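Local coordinates for protein oxidoreductase (Bordetella pertussis, PDB 3Q2K) that probably oxidises the nucleotide sugar UDP-GlcNAcA with an NAD cofactor, a step in the biosynthesis of 2,3-diacetamido-2,3-dideoxy-d-mannuronic acid, at residues A156-V161 with V281-V286; A287-D292 with E312-Y317. All blocks are in the same frame, centred on the assembly; numbering follows the deposited sequence.

Contact 1: residues A156-V161 with V281-V286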
loop_
_atom_site.group_PDB
_atom_site.type_symbol
_atom_site.label_atom_id
_atom_site.label_comp_id
_atom_site.label_asym_id
_atom_site.label_seq_id
_atom_site.Cartn_x
_atom_site.Cartn_y
_atom_site.Cartn_z
ATOM N N ALA C 156 -29.712 31.796 -11.241
ATOM C CA ALA C 156 -29.128 32.758 -12.171
ATOM C C ALA C 156 -27.641 33.021 -11.997
ATOM O O ALA C 156 -26.957 33.180 -13.011
ATOM C CB ALA C 156 -29.875 34.078 -12.148
ATOM N N THR C 157 -27.164 33.132 -10.758
ATOM C CA THR C 157 -25.728 33.325 -10.553
ATOM C C THR C 157 -24.882 32.204 -11.166
ATOM O O THR C 157 -23.887 32.482 -11.831
ATOM C CB THR C 157 -25.440 33.326 -9.051
ATOM O OG1 THR C 157 -26.110 32.171 -8.526
ATOM C CG2 THR C 157 -25.993 34.603 -8.405
ATOM N N LEU C 158 -25.269 30.948 -10.960
ATOM C CA LEU C 158 -24.429 29.825 -11.369
ATOM C C LEU C 158 -24.585 29.627 -12.875
ATOM O O LEU C 158 -23.631 29.259 -13.563
ATOM C CB LEU C 158 -24.796 28.556 -10.593
ATOM C CG LEU C 158 -24.493 28.492 -9.090
ATOM C CD1 LEU C 158 -25.038 27.250 -8.380
ATOM C CD2 LEU C 158 -23.001 28.662 -8.809
ATOM N N GLN C 159 -25.764 29.922 -13.419
ATOM C CA GLN C 159 -25.892 29.989 -14.873
ATOM C C GLN C 159 -24.890 30.924 -15.543
ATOM O O GLN C 159 -24.259 30.578 -16.541
ATOM C CB GLN C 159 -27.317 30.369 -15.295
ATOM C CG GLN C 159 -28.266 29.183 -15.409
ATOM C CD GLN C 159 -27.705 28.064 -16.273
ATOM O OE1 GLN C 159 -27.308 28.295 -17.414
ATOM N NE2 GLN C 159 -27.645 26.851 -15.732
ATOM N N LEU C 160 -24.710 32.121 -14.998
ATOM C CA LEU C 160 -23.705 33.019 -15.571
ATOM C C LEU C 160 -22.296 32.439 -15.469
ATOM O O LEU C 160 -21.447 32.616 -16.340
ATOM C CB LEU C 160 -23.691 34.349 -14.814
ATOM C CG LEU C 160 -24.796 35.384 -15.021
ATOM C CD1 LEU C 160 -24.586 36.523 -14.029
ATOM C CD2 LEU C 160 -24.671 35.897 -16.439
ATOM N N VAL C 161 -21.980 31.797 -14.352
ATOM C CA VAL C 161 -20.634 31.254 -14.266
ATOM C C VAL C 161 -20.502 30.170 -15.344
ATOM O O VAL C 161 -19.513 30.079 -16.070
ATOM C CB VAL C 161 -20.465 30.736 -12.824
ATOM C CG1 VAL C 161 -19.302 29.773 -12.706
ATOM C CG2 VAL C 161 -20.260 31.919 -11.894
ATOM N N VAL C 281 -13.662 34.213 -10.411
ATOM C CA VAL C 281 -15.066 34.337 -10.044
ATOM C C VAL C 281 -15.272 33.776 -8.642
ATOM O O VAL C 281 -14.704 32.745 -8.276
ATOM C CB VAL C 281 -16.030 33.686 -11.061
ATOM C CG1 VAL C 281 -17.403 33.423 -10.474
ATOM C CG2 VAL C 281 -16.205 34.651 -12.227
ATOM N N ARG C 282 -16.089 34.485 -7.871
ATOM C CA ARG C 282 -16.475 34.019 -6.548
ATOM C C ARG C 282 -17.972 34.231 -6.368
ATOM O O ARG C 282 -18.540 35.281 -6.667
ATOM C CB ARG C 282 -15.636 34.704 -5.469
ATOM C CG ARG C 282 -16.174 34.511 -4.062
ATOM C CD ARG C 282 -15.044 34.730 -3.077
ATOM N NE ARG C 282 -15.428 34.186 -1.781
ATOM C CZ ARG C 282 -14.544 33.636 -0.957
ATOM N NH1 ARG C 282 -14.935 33.147 0.215
ATOM N NH2 ARG C 282 -13.277 33.570 -1.350
ATOM N N VAL C 283 -18.625 33.160 -5.936
ATOM C CA VAL C 283 -20.060 33.170 -5.731
ATOM C C VAL C 283 -20.198 32.847 -4.249
ATOM O O VAL C 283 -19.995 31.707 -3.827
ATOM C CB VAL C 283 -20.850 32.174 -6.610
ATOM C CG1 VAL C 283 -22.336 32.526 -6.622
ATOM C CG2 VAL C 283 -20.400 32.135 -8.068
ATOM N N GLY C 284 -20.521 33.886 -3.485
ATOM C CA GLY C 284 -20.815 33.745 -2.064
ATOM C C GLY C 284 -22.277 33.776 -1.677
ATOM O O GLY C 284 -23.157 33.415 -2.462
ATOM N N GLY C 285 -22.505 34.245 -0.454
ATOM C CA GLY C 285 -23.827 34.186 0.139
ATOM C C GLY C 285 -23.922 32.946 1.002
ATOM O O GLY C 285 -22.951 32.202 1.144
ATOM N N VAL C 286 -25.091 32.716 1.591
ATOM C CA VAL C 286 -25.334 31.452 2.277
ATOM C C VAL C 286 -25.514 30.245 1.360
ATOM O O VAL C 286 -25.373 29.098 1.800
ATOM C CB VAL C 286 -26.483 31.563 3.301
ATOM C CG1 VAL C 286 -26.149 32.659 4.303
ATOM C CG2 VAL C 286 -27.807 31.830 2.615
#

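Contact 2: residues A287-D292 with E312-Y317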
loop_
_atom_site.group_PDB
_atom_site.type_symbol
_atom_site.label_atom_id
_atom_site.label_comp_id
_atom_site.label_asym_id
_atom_site.label_seq_id
_atom_site.Cartn_x
_atom_site.Cartn_y
_atom_site.Cartn_z
ATOM N N ALA C 287 -25.787 30.530 0.088
ATOM C CA ALA C 287 -26.179 29.508 -0.886
ATOM C C ALA C 287 -25.874 29.877 -2.335
ATOM O O ALA C 287 -26.764 29.869 -3.177
ATOM C CB ALA C 287 -27.638 29.091 -0.719
ATOM N N VAL C 288 -24.633 30.257 -2.622
ATOM C CA VAL C 288 -24.163 30.560 -3.969
ATOM C C VAL C 288 -25.224 31.434 -4.614
ATOM O O VAL C 288 -25.627 31.178 -5.739
ATOM C CB VAL C 288 -23.797 29.336 -4.846
ATOM C CG1 VAL C 288 -22.435 28.744 -4.430
ATOM C CG2 VAL C 288 -24.901 28.283 -4.822
ATOM N N ASN C 289 -25.628 32.482 -3.906
ATOM C CA ASN C 289 -26.755 33.298 -4.337
ATOM C C ASN C 289 -26.310 34.736 -4.578
ATOM O O ASN C 289 -27.112 35.593 -4.939
ATOM C CB ASN C 289 -27.818 33.308 -3.240
ATOM C CG ASN C 289 -27.215 33.605 -1.881
ATOM O OD1 ASN C 289 -26.619 32.739 -1.244
ATOM N ND2 ASN C 289 -27.337 34.853 -1.450
ATOM N N ARG C 290 -25.022 34.999 -4.386
ATOM C CA ARG C 290 -24.546 36.357 -4.563
ATOM C C ARG C 290 -23.121 36.401 -5.091
ATOM O O ARG C 290 -22.166 36.038 -4.407
ATOM C CB ARG C 290 -24.583 37.141 -3.249
ATOM C CG ARG C 290 -23.830 38.452 -3.409
ATOM C CD ARG C 290 -23.837 39.314 -2.158
ATOM N NE ARG C 290 -22.664 38.931 -1.380
ATOM C CZ ARG C 290 -22.758 38.308 -0.213
ATOM N NH1 ARG C 290 -23.967 38.080 0.282
ATOM N NH2 ARG C 290 -21.663 37.953 0.443
ATOM N N ILE C 291 -22.993 36.905 -6.312
ATOM C CA ILE C 291 -21.686 36.918 -6.952
ATOM C C ILE C 291 -20.890 38.060 -6.342
ATOM O O ILE C 291 -21.287 39.214 -6.490
ATOM C CB ILE C 291 -21.870 37.172 -8.456
ATOM C CG1 ILE C 291 -22.480 35.941 -9.124
ATOM C CG2 ILE C 291 -20.577 37.552 -9.163
ATOM C CD1 ILE C 291 -22.725 36.192 -10.594
ATOM N N ASP C 292 -19.741 37.761 -5.746
ATOM C CA ASP C 292 -18.895 38.786 -5.135
ATOM C C ASP C 292 -17.708 39.273 -5.957
ATOM O O ASP C 292 -17.389 40.460 -5.937
ATOM C CB ASP C 292 -18.363 38.357 -3.766
ATOM C CG ASP C 292 -19.460 38.265 -2.736
ATOM O OD1 ASP C 292 -20.346 39.146 -2.704
ATOM O OD2 ASP C 292 -19.416 37.268 -1.991
ATOM N N GLU C 312 -32.138 38.112 -8.317
ATOM C CA GLU C 312 -32.974 36.979 -8.687
ATOM C C GLU C 312 -32.694 35.686 -7.924
ATOM O O GLU C 312 -33.621 35.078 -7.391
ATOM C CB GLU C 312 -32.898 36.758 -10.197
ATOM C CG GLU C 312 -33.620 35.495 -10.608
ATOM C CD GLU C 312 -33.510 35.241 -12.097
ATOM O OE1 GLU C 312 -33.890 34.118 -12.491
ATOM O OE2 GLU C 312 -33.043 36.128 -12.846
ATOM N N THR C 313 -31.444 35.243 -7.835
ATOM C CA THR C 313 -31.193 33.955 -7.188
ATOM C C THR C 313 -31.581 34.040 -5.717
ATOM O O THR C 313 -32.177 33.120 -5.146
ATOM C CB THR C 313 -29.721 33.514 -7.313
ATOM O OG1 THR C 313 -29.297 33.703 -8.667
ATOM C CG2 THR C 313 -29.544 32.058 -6.904
ATOM N N THR C 314 -31.232 35.180 -5.125
ATOM C CA THR C 314 -31.571 35.425 -3.726
ATOM C C THR C 314 -33.069 35.386 -3.457
ATOM O O THR C 314 -33.504 34.836 -2.441
ATOM C CB THR C 314 -30.982 36.737 -3.189
ATOM O OG1 THR C 314 -29.562 36.683 -3.355
ATOM C CG2 THR C 314 -31.311 36.876 -1.712
ATOM N N SER C 315 -33.826 35.955 -4.390
ATOM C CA SER C 315 -35.281 35.997 -4.246
ATOM C C SER C 315 -36.013 34.658 -4.322
ATOM O O SER C 315 -37.190 34.582 -3.970
ATOM C CB SER C 315 -35.906 36.990 -5.228
ATOM O OG SER C 315 -36.720 36.337 -6.188
ATOM N N VAL C 316 -35.364 33.599 -4.792
ATOM C CA VAL C 316 -36.021 32.297 -4.764
ATOM C C VAL C 316 -35.300 31.340 -3.824
ATOM O O VAL C 316 -35.596 30.144 -3.773
ATOM C CB VAL C 316 -36.152 31.649 -6.149
ATOM C CG1 VAL C 316 -36.860 32.613 -7.097
ATOM C CG2 VAL C 316 -34.770 31.220 -6.627
ATOM N N TYR C 317 -34.361 31.898 -3.070
ATOM C CA TYR C 317 -33.750 31.185 -1.954
ATOM C C TYR C 317 -34.784 30.400 -1.144
ATOM O O TYR C 317 -35.736 30.955 -0.592
ATOM C CB TYR C 317 -32.999 32.172 -1.056
ATOM C CG TYR C 317 -32.368 31.473 0.126
ATOM C CD1 TYR C 317 -31.037 31.079 0.104
ATOM C CD2 TYR C 317 -33.122 31.155 1.250
ATOM C CE1 TYR C 317 -30.474 30.413 1.179
ATOM C CE2 TYR C 317 -32.570 30.489 2.328
ATOM C CZ TYR C 317 -31.241 30.123 2.287
ATOM O OH TYR C 317 -30.688 29.457 3.357
#

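Contact 1: residues A156-V161 with V281-V286
V161 lays its CG2 methyl over two valines of the strand at once, with V161 CG2 lying 3.5 Å from V281 CG1 and 3.8 Å from V283 CG2. V161 and V281 run alongside one another, pointing opposite ways, whereas V161 meets V283 at a slant. In V161, CG1 stands anti to the backbone N (chi1 162°), which leaves CG2, beside the backbone N, to rest over the paired methyls V281 CG1 and V283 CG2. V283 is the most deeply engaged residue of the contact, and its branches touch different partners: CG1 reaches T157 CB at 4.0 Å, while CG2 also approaches L158 CD2, more loosely, at 4.4 Å. The axes of helix 156-161 and strand 281-284 run nearly antiparallel (166°) at a closest approach of 9.9 Å. This is a helix lying along one face of the mixed sheet of the C-terminal alpha/beta domain. V281 and V283 point toward the helix and R282 points away from it; R282 pairs with E269 of its own chain and with E269 of a second subunit. The hydroxyl of T157 is hydrogen-bonded to the carbonyl of V288, and the residue meets V283 through CB. No hydrogen bond crosses between 156-161 and 281-286, and their mutual hold rests on buried methyl groups, with shape rather than directional bonding setting the fit.

Contact 2: residues A287-D292 with E312-Y317
T314 OG1 has two hydrogen-bond partners: it is bonded to the carbonyl of N310, one helical turn back, and it accepts a weak bond from N289 ND2, long at 3.5 Å but fairly straight (163° at the hydrogen). N289 O also lies 3.1 Å from T314 OG1. The other end of the amide is held more firmly, since N289 OD1 receives A287 N at 2.7 Å, nearly in line with the carbonyl bond (168°). With CG of N289 between its own backbone N and carbonyl carbon, the torsion (chi1 48°) turns the amide back toward A287 N; the two bonds, one of them weak, probably limit its rotation. A classic beta bulge, with N289 and R290 set against the single residue G284 of the neighbouring strand, opens strand 290-296. Beyond it, R290 NE makes a salt bridge to D292 OD1 at 2.7 Å, in the guanidinium plane. At the backbone of N289, away from the amide, the methyl T313 CG2 packs on N289 CA at 4.0 Å, while T313 OG1 is hydrogen-bonded to the carbonyl of A309. Further along the chain, Y317 offers its ring edge to A287, CE1 to CB at 3.7 Å, and its side chain comes within about 4 Å of the bound UDP-sugar.

How the contacts relate
Helix 156-166 follows strand 146-148, an outermost strand of the parallel Rossmann sheet. From V161, 119 residues pass before 281-286 returns to the helix and closes contact 1. Contact 2 opens at the very next residue and closes a shorter loop of 19 residues, so the two are in series and neither nest nor cross. Their centres lie 7 Å apart, joined by strands 279-284 and 290-296, neighbours in the mixed sheet: G284 N to R290 O and R282 O to D292 N are both 2.9 Å, both probable hydrogen bonds. Helix 306-315 also meets helix 156-166: T157 N is hydrogen-bonded to T313 OG1, and A156 packs on T313, tying both helices to strand 290-296.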